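Local coordinates for protein VirX1 (Cyanophage Syn10, PDB 6QGM) that is a viral halogenase of the tryptophan halogenase family that iodinates diverse substrates, probably with the help of a flavin cofactor, at residues Gly291-Cys295 with Ala306-Phe310. Residue numbers count along the deposited sequence, not the author numbering.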
# COMPACT_ATOMS: atom_id res chain seq x y z
N GLY B 291 -36.90 22.13 -3.36
CA GLY B 291 -35.69 22.93 -3.09
C GLY B 291 -34.70 22.80 -4.25
O GLY B 291 -34.48 21.65 -4.68
N THR B 292 -34.16 23.92 -4.74
CA THR B 292 -33.28 23.96 -5.95
C THR B 292 -32.23 25.07 -5.82
O THR B 292 -32.57 26.14 -5.29
CB THR B 292 -34.11 24.22 -7.21
OG1 THR B 292 -35.29 23.42 -7.17
CG2 THR B 292 -33.35 23.95 -8.49
N GLY B 293 -31.00 24.82 -6.28
CA GLY B 293 -29.90 25.81 -6.28
C GLY B 293 -28.88 25.56 -7.39
O GLY B 293 -28.81 24.42 -7.86
N TYR B 294 -28.15 26.61 -7.78
CA TYR B 294 -27.02 26.58 -8.74
C TYR B 294 -25.73 26.60 -7.92
O TYR B 294 -25.56 27.56 -7.15
CB TYR B 294 -27.13 27.79 -9.67
CG TYR B 294 -26.32 27.76 -10.95
CD1 TYR B 294 -25.41 26.74 -11.24
CD2 TYR B 294 -26.42 28.80 -11.85
CE1 TYR B 294 -24.66 26.75 -12.41
CE2 TYR B 294 -25.68 28.82 -13.03
CZ TYR B 294 -24.81 27.79 -13.31
OH TYR B 294 -24.10 27.80 -14.47
N CYS B 295 -24.88 25.57 -8.04
CA CYS B 295 -23.44 25.63 -7.67
C CYS B 295 -22.65 26.05 -8.90
O CYS B 295 -22.75 25.32 -9.90
CB CYS B 295 -22.91 24.28 -7.22
SG CYS B 295 -23.45 23.84 -5.56
N ALA B 306 -25.11 34.11 -13.71
CA ALA B 306 -25.46 32.81 -13.10
C ALA B 306 -26.95 32.78 -12.70
O ALA B 306 -27.60 31.72 -12.84
CB ALA B 306 -24.59 32.56 -11.91
N GLU B 307 -27.47 33.91 -12.20
CA GLU B 307 -28.87 34.03 -11.74
C GLU B 307 -29.82 34.03 -12.94
O GLU B 307 -30.93 33.46 -12.83
CB GLU B 307 -29.05 35.28 -10.89
CG GLU B 307 -30.49 35.45 -10.44
CD GLU B 307 -30.68 36.44 -9.32
OE1 GLU B 307 -29.79 36.45 -8.43
OE2 GLU B 307 -31.69 37.18 -9.35
N ALA B 308 -29.43 34.69 -14.03
CA ALA B 308 -30.21 34.74 -15.28
C ALA B 308 -30.29 33.32 -15.86
O ALA B 308 -31.40 32.87 -16.21
CB ALA B 308 -29.60 35.75 -16.22
N GLU B 309 -29.14 32.65 -15.95
CA GLU B 309 -29.01 31.19 -16.26
C GLU B 309 -30.02 30.38 -15.44
O GLU B 309 -30.81 29.63 -16.05
CB GLU B 309 -27.62 30.70 -15.89
CG GLU B 309 -26.69 30.44 -17.06
CD GLU B 309 -25.44 29.70 -16.61
OE1 GLU B 309 -25.52 28.44 -16.50
OE2 GLU B 309 -24.41 30.39 -16.31
N PHE B 310 -29.98 30.53 -14.11
CA PHE B 310 -30.73 29.70 -13.12
C PHE B 310 -32.24 29.88 -13.32
O PHE B 310 -32.96 28.87 -13.39
CB PHE B 310 -30.28 30.04 -11.70
CG PHE B 310 -30.87 29.16 -10.62
CD1 PHE B 310 -30.98 27.78 -10.79
CD2 PHE B 310 -31.29 29.70 -9.42
CE1 PHE B 310 -31.51 26.98 -9.79
CE2 PHE B 310 -31.83 28.90 -8.42
CZ PHE B 310 -31.93 27.54 -8.60
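F310 pushes the tip of its ring against the backbone of T292 and G293, with Y294 N over one face, where helix 303-314 packs on the mixed beta-sheet to which strand 290-296 belongs. The chain leaves this strand, passes through a short connection and returns as the helix, whose axis in the segment 306-310 runs at 140° to that of 291-295, 9.4 Å away. A long, flat apolar side chain spans this gap and slips its end against the strand: Y294 N lies 3.9 Å from F310 CE1, and T292 O meets the ring edge, 3.7 Å from F310 CZ. G293 CA comes within 3.5 Å of F310 CZ; T292 CG2 adds an apolar contact, 3.8 Å from F310 CE1. M254 and T256 of strand 252-258 and V281 of strand 279-285 also touch F310, bedding it in the sheet. Y294, two residues on from T292, likewise directs its CB toward the helix. Its ring edge meets A306 O, 3.3 Å from Y294 CD2, and small A306 leaves space for this broad ring. The long tyrosine carries its hydroxyl to N278 N, its stronger partner; Y294 OH also gives E309 OE1 a weak hydrogen bond of 2.6 Å.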